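Local coordinates for extracellular solute-binding protein family 1 (Arthrobacter chlorophenolicus, PDB 4R2F), which binds the glucose disaccharide laminaribiose and probably delivers such sugars to an ABC-type importer as its extracellular solute-binding component, at residues A[95-100]-A[314-319]; A[100-105]-A[308-313]; A[151-156]-A[348-353]. One frame throughout, in Å; residues are numbered along the deposited sequence.

Interaction 1 of 3, residues A[95-100]-A[314-319]; sequences AVSTGG and MMYTNT
Ser-97 and Tyr-316 meet at the tight part of this contact. The phenol OH donates to Ser-97 OG at 2.8 Å, and Ser-97 OG in turn donates to Thr-98 O. The serine hydroxyl thus serves as acceptor and donor at once. Its OG lies between its own backbone N and carbonyl carbon (chi1 87°), which turns it to the tyrosine. The ring of Tyr-316 presents its edge to the strand, with Ala-95 O and Ser-97 N in its plane. Met-314 lays CG 3.6 Å from Ser-97 OG, and a bend at chi3 brings its CE toward the backbone of Thr-98 and Gly-99. The backbones pair as antiparallel strands. Ser-97 and Met-314 form the hydrogen-bonded pair, with Met-314 N 2.9 Å from Ser-97 O. Val-96 and Met-315 form the next, non-hydrogen-bonded pair, and Tyr-316 N reaches Ala-95 O. Strand 96-97 also runs parallel to strand 40-44, so it joins the N-terminal strands to the long strand 306-316 in the mixed sheet of this solute-binding protein. Helix 322-335 covers the face that carries Val-96 and Met-315, where Val-96 CG2 stands 4.3 Å from Met-315 CG. The packing is looser at the other end. Asn-318 centres an inverse gamma turn and is partly exposed. Thr-319 CB only brushes Ala-95 CB at 3.9 Å, while its OG1 bonds to Ser-325.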
# COMPACT_ATOMS: atom_id res chain seq x y z
N ALA A 95 9.41 18.18 -9.50
CA ALA A 95 10.02 18.81 -8.33
C ALA A 95 9.60 18.10 -7.02
O ALA A 95 10.39 17.98 -6.07
CB ALA A 95 9.61 20.28 -8.26
N VAL A 96 8.35 17.65 -7.00
CA VAL A 96 7.73 17.01 -5.86
C VAL A 96 6.84 15.88 -6.34
O VAL A 96 6.20 15.98 -7.39
CB VAL A 96 6.79 18.00 -5.11
CG1 VAL A 96 6.23 17.37 -3.84
CG2 VAL A 96 7.51 19.30 -4.80
N SER A 97 6.75 14.82 -5.54
CA SER A 97 5.85 13.73 -5.86
C SER A 97 5.43 12.89 -4.67
O SER A 97 6.09 12.85 -3.61
CB SER A 97 6.48 12.80 -6.93
OG SER A 97 7.30 11.79 -6.36
N THR A 98 4.31 12.20 -4.88
CA THR A 98 4.02 10.99 -4.14
C THR A 98 4.52 9.83 -5.01
O THR A 98 5.21 10.03 -6.00
CB THR A 98 2.52 10.83 -3.86
OG1 THR A 98 1.78 10.73 -5.10
CG2 THR A 98 2.03 12.01 -3.10
N GLY A 99 4.23 8.61 -4.61
CA GLY A 99 4.68 7.46 -5.39
C GLY A 99 4.85 6.28 -4.48
O GLY A 99 4.12 6.13 -3.50
N GLY A 100 5.81 5.43 -4.80
CA GLY A 100 6.03 4.23 -4.06
C GLY A 100 6.37 4.52 -2.61
O GLY A 100 6.93 5.56 -2.28
N MET A 314 7.78 13.44 -1.39
CA MET A 314 9.19 13.57 -1.61
C MET A 314 9.49 14.72 -2.55
O MET A 314 8.68 15.09 -3.41
CB MET A 314 9.79 12.23 -2.12
CG MET A 314 9.38 11.73 -3.48
SD MET A 314 9.60 9.95 -3.66
CE MET A 314 8.03 9.40 -3.03
N MET A 315 10.63 15.33 -2.32
CA MET A 315 11.10 16.45 -3.12
C MET A 315 12.36 15.99 -3.86
O MET A 315 13.07 15.12 -3.37
CB MET A 315 11.42 17.66 -2.20
CG MET A 315 10.23 18.37 -1.57
SD MET A 315 10.67 19.83 -0.59
CE MET A 315 11.60 19.02 0.68
N TYR A 316 12.64 16.59 -5.02
CA TYR A 316 13.75 16.20 -5.89
C TYR A 316 14.69 17.36 -6.16
O TYR A 316 14.27 18.51 -6.14
CB TYR A 316 13.22 15.72 -7.23
CG TYR A 316 12.32 14.50 -7.16
CD1 TYR A 316 11.00 14.60 -6.79
CD2 TYR A 316 12.82 13.25 -7.45
CE1 TYR A 316 10.18 13.48 -6.72
CE2 TYR A 316 12.02 12.13 -7.39
CZ TYR A 316 10.70 12.24 -7.03
OH TYR A 316 9.90 11.10 -7.00
N THR A 317 15.95 17.04 -6.49
CA THR A 317 16.94 18.07 -6.80
C THR A 317 16.60 18.85 -8.05
O THR A 317 16.97 20.01 -8.17
CB THR A 317 18.37 17.51 -6.94
OG1 THR A 317 18.36 16.45 -7.91
CG2 THR A 317 18.89 16.98 -5.59
N ASN A 318 15.91 18.22 -9.00
CA ASN A 318 15.50 18.90 -10.21
C ASN A 318 14.27 19.75 -9.97
O ASN A 318 13.15 19.32 -10.24
CB ASN A 318 15.24 17.90 -11.34
CG ASN A 318 14.93 18.60 -12.66
OD1 ASN A 318 15.03 19.82 -12.77
ND2 ASN A 318 14.50 17.84 -13.66
N THR A 319 14.50 20.95 -9.44
CA THR A 319 13.44 21.90 -9.15
C THR A 319 13.92 23.26 -9.63
O THR A 319 15.10 23.54 -9.57
CB THR A 319 13.10 21.98 -7.62
OG1 THR A 319 12.15 23.03 -7.35
CG2 THR A 319 14.34 22.22 -6.78

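Interaction 2 of 3, residues A[100-105]-A[308-313]; sequences GGFQAF and IFPNNI. With BGC (beta-D-glucopyranose), chain B.
Asn-311 and Phe-309 both set their CG anti to the carbonyl carbon (chi1 -70° and -63°), and this brings amide and ring to the same glucose that Gly-101 binds. Across the contact, Asn-311 OD1 comes within 3.4 Å of Gly-101 CA. The amide meets the sugar with both ends. Its OD1 accepts from O3 of the chain B glucose at 2.7 Å, and its ND2 donates to O2 of the same glucose at 2.9 Å with an angle of 166°. Gly-101 N donates to the O4 of that glucose at 2.8 Å. Gly-101 has no CB, and one would fall too close to O3 of the glucose. The ring of Phe-309 lies against the sugar, with glucose C2 over one face, offset toward the rim. This is a sugar pocket of the solute-binding protein fold: strand 306-316 supplies one wall, and the turn leading into helix 103-109 supplies another. His-207 and Asp-395 also bond to the bound sugar, and Gln-152 OE1 takes a hydrogen bond from Asn-311 ND2. Phe-102 CE2 lies 4.3 Å from Phe-309 CD2. With an alanine here in place of Phe-309, the glucose would probably lose the ring against its C2 and Phe-102 its aromatic neighbour. The ring of Phe-102 crosses Pro-310 at about a right angle, with Phe-102 CE1 3.9 Å from Pro-310 CD. Ahead of the helix, Gly-100 N donates to Gln-103 OE1 at 3.0 Å from above the carbonyl plane, which ties Gly-100 to Gln-103.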
# COMPACT_ATOMS: atom_id res chain seq x y z
N GLY A 100 5.81 5.43 -4.80
CA GLY A 100 6.03 4.23 -4.06
C GLY A 100 6.37 4.52 -2.61
O GLY A 100 6.93 5.56 -2.28
N GLY A 101 6.00 3.59 -1.74
CA GLY A 101 6.25 3.72 -0.30
C GLY A 101 7.71 3.93 0.07
O GLY A 101 7.99 4.59 1.06
N PHE A 102 8.63 3.36 -0.72
CA PHE A 102 10.08 3.40 -0.42
C PHE A 102 10.94 4.03 -1.49
O PHE A 102 12.12 4.10 -1.33
CB PHE A 102 10.57 1.98 -0.14
CG PHE A 102 9.62 1.20 0.73
CD1 PHE A 102 9.50 1.51 2.07
CD2 PHE A 102 8.77 0.26 0.18
CE1 PHE A 102 8.60 0.85 2.87
CE2 PHE A 102 7.87 -0.41 0.97
CZ PHE A 102 7.79 -0.12 2.32
N GLN A 103 10.30 4.50 -2.54
CA GLN A 103 10.92 5.20 -3.66
C GLN A 103 11.90 6.34 -3.24
O GLN A 103 12.98 6.48 -3.80
CB GLN A 103 9.73 5.75 -4.46
CG GLN A 103 9.97 6.70 -5.58
CD GLN A 103 8.69 6.90 -6.38
OE1 GLN A 103 8.00 5.94 -6.71
NE2 GLN A 103 8.38 8.14 -6.69
N ALA A 104 11.53 7.12 -2.24
CA ALA A 104 12.38 8.19 -1.77
C ALA A 104 13.78 7.68 -1.32
O ALA A 104 14.77 8.38 -1.46
CB ALA A 104 11.69 8.92 -0.64
N PHE A 105 13.86 6.46 -0.77
CA PHE A 105 15.15 5.93 -0.35
C PHE A 105 16.07 5.57 -1.55
O PHE A 105 17.26 5.73 -1.45
CB PHE A 105 15.00 4.72 0.58
CG PHE A 105 14.38 5.06 1.91
CD1 PHE A 105 15.16 5.51 2.95
CD2 PHE A 105 12.99 4.97 2.10
CE1 PHE A 105 14.57 5.84 4.16
CE2 PHE A 105 12.41 5.28 3.30
CZ PHE A 105 13.20 5.72 4.34
N ILE A 308 1.28 -2.82 6.14
CA ILE A 308 1.12 -1.37 6.04
C ILE A 308 2.27 -0.73 5.24
O ILE A 308 3.41 -1.21 5.29
CB ILE A 308 0.99 -0.75 7.45
CG1 ILE A 308 0.28 0.60 7.41
CG2 ILE A 308 2.35 -0.63 8.15
CD1 ILE A 308 -0.14 1.07 8.80
N PHE A 309 1.92 0.33 4.49
CA PHE A 309 2.85 1.12 3.68
C PHE A 309 2.90 2.55 4.24
O PHE A 309 1.87 3.22 4.32
CB PHE A 309 2.44 1.16 2.20
CG PHE A 309 2.47 -0.18 1.56
CD1 PHE A 309 1.37 -1.02 1.67
CD2 PHE A 309 3.59 -0.63 0.89
CE1 PHE A 309 1.38 -2.30 1.11
CE2 PHE A 309 3.61 -1.90 0.32
CZ PHE A 309 2.51 -2.73 0.45
N PRO A 310 4.09 3.00 4.63
CA PRO A 310 4.29 4.35 5.12
C PRO A 310 4.48 5.34 3.99
O PRO A 310 5.60 5.76 3.70
CB PRO A 310 5.58 4.22 5.93
CG PRO A 310 6.37 3.20 5.20
CD PRO A 310 5.36 2.23 4.62
N ASN A 311 3.40 5.72 3.34
CA ASN A 311 3.52 6.57 2.17
C ASN A 311 3.90 8.00 2.50
O ASN A 311 3.57 8.52 3.58
CB ASN A 311 2.25 6.53 1.34
CG ASN A 311 2.08 5.20 0.64
OD1 ASN A 311 3.03 4.69 0.04
ND2 ASN A 311 0.90 4.62 0.74
N ASN A 312 4.57 8.63 1.56
CA ASN A 312 5.29 9.86 1.84
C ASN A 312 5.39 10.76 0.61
O ASN A 312 5.22 10.31 -0.53
CB ASN A 312 6.70 9.52 2.36
CG ASN A 312 7.43 8.52 1.48
OD1 ASN A 312 7.37 7.27 1.68
ND2 ASN A 312 8.11 9.03 0.47
N ILE A 313 5.60 12.05 0.87
CA ILE A 313 5.79 13.04 -0.15
C ILE A 313 7.25 13.38 -0.17
O ILE A 313 7.85 13.67 0.88
CB ILE A 313 4.99 14.34 0.12
CG1 ILE A 313 3.51 14.02 0.29
CG2 ILE A 313 5.16 15.36 -1.00
CD1 ILE A 313 2.64 15.24 0.51
C2 BGC B . 1.29 1.34 -1.71
C3 BGC B . 2.69 1.89 -1.96
C4 BGC B . 3.49 0.91 -2.81
C5 BGC B . 2.74 0.59 -4.09
C6 BGC B . 3.45 -0.49 -4.91
C1 BGC B . 0.66 1.15 -3.08
O2 BGC B . 0.52 2.23 -0.91
O3 BGC B . 3.36 2.14 -0.73
O4 BGC B . 4.73 1.51 -3.19
O5 BGC B . 1.41 0.15 -3.78
O6 BGC B . 3.52 -1.75 -4.22

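Interaction 3 of 3, residues A[151-156]-A[348-353]; sequences WQLDIR and LPVFKS. With BGC (beta-D-glucopyranose), chain C; BGC (beta-D-glucopyranose), chain B.
Leu-153 and Leu-348 stand side by side on one face of the sheet, CB to CB at 4.0 Å. Their backbones form a hydrogen-bonded antiparallel pair, with Leu-153 N 2.9 Å from Leu-348 O and the return bond from Leu-348 N to Leu-153 O. Leu-348 CD1 meets Ile-155 CG2 at 3.9 Å, the two side chains crossing obliquely. CG1 of Val-350 lies against Leu-153 CG. With CG1 anti to its carbonyl carbon (chi1 -64°), Val-350 sends CG2 toward the carbonyl of Trp-151. A water joins the backbones there, donating to Trp-151 O and accepting from Val-350 N.

Strand 348-349 thus borders strand 145-161 of the central sheet, and helix 364-373 packs on Ile-155 and Leu-348. The CB of Asp-154 leaves the chain away from 348-353, and CG anti to the backbone N (chi1 -176°) carries the carboxylate to the sugars. Its OD2 takes bonds from O2 of both glucose units, each at 2.6 Å. Arg-156 grips the carboxylate end-on, with NH1 to OD1 and NH2 to OD2, both from above the carboxylate plane. Apolar groups make the contact with 348-353, while on Asp-154 the salt bridge probably steadies the carboxylate as an acceptor for both sugars.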
# COMPACT_ATOMS: atom_id res chain seq x y z
N TRP A 151 2.55 11.09 4.59
CA TRP A 151 1.24 11.72 4.33
C TRP A 151 0.05 10.81 4.54
O TRP A 151 -1.07 11.27 4.75
CB TRP A 151 1.20 12.43 2.96
CG TRP A 151 0.97 11.57 1.74
CD1 TRP A 151 1.88 10.74 1.13
CD2 TRP A 151 -0.24 11.45 0.99
NE1 TRP A 151 1.31 10.10 0.06
CE2 TRP A 151 0.01 10.53 -0.06
CE3 TRP A 151 -1.50 12.04 1.07
CZ2 TRP A 151 -0.96 10.20 -1.01
CZ3 TRP A 151 -2.46 11.69 0.16
CH2 TRP A 151 -2.18 10.78 -0.89
N GLN A 152 0.27 9.50 4.47
CA GLN A 152 -0.77 8.55 4.76
C GLN A 152 -0.17 7.18 4.99
O GLN A 152 1.00 6.94 4.67
CB GLN A 152 -1.86 8.49 3.66
CG GLN A 152 -1.36 8.43 2.22
CD GLN A 152 -1.39 7.04 1.59
OE1 GLN A 152 -1.09 6.03 2.23
NE2 GLN A 152 -1.74 6.99 0.32
N LEU A 153 -1.00 6.32 5.59
CA LEU A 153 -0.65 4.97 5.90
C LEU A 153 -1.60 4.04 5.20
O LEU A 153 -2.78 3.98 5.51
CB LEU A 153 -0.70 4.73 7.40
CG LEU A 153 0.29 5.51 8.26
CD1 LEU A 153 -0.17 5.54 9.72
CD2 LEU A 153 1.67 4.92 8.12
N ASP A 154 -1.07 3.29 4.24
CA ASP A 154 -1.93 2.47 3.39
C ASP A 154 -1.87 1.07 3.95
O ASP A 154 -0.90 0.35 3.75
CB ASP A 154 -1.44 2.54 1.95
CG ASP A 154 -2.34 1.77 0.97
OD1 ASP A 154 -3.48 1.41 1.30
OD2 ASP A 154 -1.86 1.51 -0.15
N ILE A 155 -2.92 0.72 4.66
CA ILE A 155 -3.06 -0.54 5.38
C ILE A 155 -3.94 -1.52 4.58
O ILE A 155 -4.71 -1.09 3.72
CB ILE A 155 -3.66 -0.27 6.79
CG1 ILE A 155 -3.40 -1.44 7.74
CG2 ILE A 155 -5.14 0.06 6.72
CD1 ILE A 155 -3.46 -1.06 9.20
N ARG A 156 -3.82 -2.81 4.88
CA ARG A 156 -4.40 -3.90 4.09
C ARG A 156 -5.41 -4.72 4.91
O ARG A 156 -5.09 -5.80 5.41
CB ARG A 156 -3.29 -4.81 3.56
CG ARG A 156 -2.45 -4.15 2.47
CD ARG A 156 -3.16 -4.18 1.12
NE ARG A 156 -2.53 -3.28 0.16
CZ ARG A 156 -2.67 -1.97 0.15
NH1 ARG A 156 -3.51 -1.36 0.98
NH2 ARG A 156 -2.03 -1.25 -0.76
N LEU A 348 -5.19 5.41 5.80
CA LEU A 348 -5.26 6.08 7.09
C LEU A 348 -4.52 7.40 7.02
O LEU A 348 -3.56 7.52 6.27
CB LEU A 348 -4.63 5.19 8.17
CG LEU A 348 -5.40 3.93 8.54
CD1 LEU A 348 -4.50 2.97 9.28
CD2 LEU A 348 -6.61 4.24 9.40
N PRO A 349 -4.96 8.41 7.79
CA PRO A 349 -4.16 9.64 7.92
C PRO A 349 -2.95 9.47 8.83
O PRO A 349 -2.85 8.48 9.55
CB PRO A 349 -5.14 10.64 8.54
CG PRO A 349 -6.19 9.81 9.20
CD PRO A 349 -6.25 8.50 8.48
N VAL A 350 -2.01 10.41 8.75
CA VAL A 350 -0.84 10.41 9.64
C VAL A 350 -0.90 11.56 10.66
O VAL A 350 0.06 11.79 11.41
CB VAL A 350 0.50 10.49 8.87
CG1 VAL A 350 0.68 9.25 7.99
CG2 VAL A 350 0.60 11.78 8.06
N PHE A 351 -2.02 12.27 10.65
CA PHE A 351 -2.24 13.41 11.53
C PHE A 351 -3.36 13.12 12.50
O PHE A 351 -4.44 12.69 12.11
CB PHE A 351 -2.59 14.65 10.72
CG PHE A 351 -1.42 15.23 9.97
CD1 PHE A 351 -0.33 15.75 10.65
CD2 PHE A 351 -1.42 15.27 8.59
CE1 PHE A 351 0.75 16.28 9.96
CE2 PHE A 351 -0.34 15.80 7.90
CZ PHE A 351 0.75 16.29 8.58
N LYS A 352 -3.09 13.37 13.78
CA LYS A 352 -4.04 13.08 14.87
C LYS A 352 -5.41 13.76 14.70
O LYS A 352 -6.45 13.12 14.90
CB LYS A 352 -3.41 13.48 16.21
CG LYS A 352 -4.30 13.17 17.40
CD LYS A 352 -3.52 13.07 18.69
CE LYS A 352 -4.29 12.25 19.70
NZ LYS A 352 -4.03 12.68 21.09
N SER A 353 -5.41 15.03 14.31
CA SER A 353 -6.64 15.77 14.11
C SER A 353 -7.52 15.11 13.06
O SER A 353 -8.74 15.10 13.19
CB SER A 353 -6.36 17.22 13.69
OG SER A 353 -5.52 17.27 12.54
C2 BGC C . -2.97 1.23 -3.41
C3 BGC C . -1.55 1.06 -3.99
C4 BGC C . -1.61 0.05 -5.14
C5 BGC C . -2.69 0.47 -6.17
C6 BGC C . -2.76 -0.45 -7.40
C1 BGC C . -3.96 1.56 -4.53
O1 BGC C . -5.30 1.63 -4.03
O2 BGC C . -2.95 2.26 -2.40
O3 BGC C . -0.66 0.68 -2.90
O4 BGC C . -0.37 -0.07 -5.85
O5 BGC C . -3.92 0.49 -5.50
O6 BGC C . -2.92 -1.81 -6.98
C2 BGC B . 1.29 1.34 -1.71
C3 BGC B . 2.69 1.89 -1.96
C4 BGC B . 3.49 0.91 -2.81
C5 BGC B . 2.74 0.59 -4.09
C6 BGC B . 3.45 -0.49 -4.91
C1 BGC B . 0.66 1.15 -3.08
O2 BGC B . 0.52 2.23 -0.91
O3 BGC B . 3.36 2.14 -0.73
O4 BGC B . 4.73 1.51 -3.19
O5 BGC B . 1.41 0.15 -3.78
O6 BGC B . 3.52 -1.75 -4.22
O HOH W 1 -2.85 12.37 6.58

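All three contacts are buried, and each reaches the same mixed sheet. Interactions 1 and 2 share Gly-100 and use successive parts of strand 306-316. Interaction 3 lies on strand 145-161, its neighbour in the sheet. Interaction 1 is farthest from the chain centre, about 19 Å centre to centre, and its outer end is partly exposed; backbone pairing and a hydroxyl pair hold it. Interaction 2 sits nearest, at about 9 Å, and the sugar bridges its two segments. Interaction 3 joins its segments by strand pairing and aliphatic contacts, with Asp-154 and Arg-156 at the ligand. Asn-311 and Asp-154 both bond O2 of the chain B glucose, which joins interactions 2 and 3 in one sugar site.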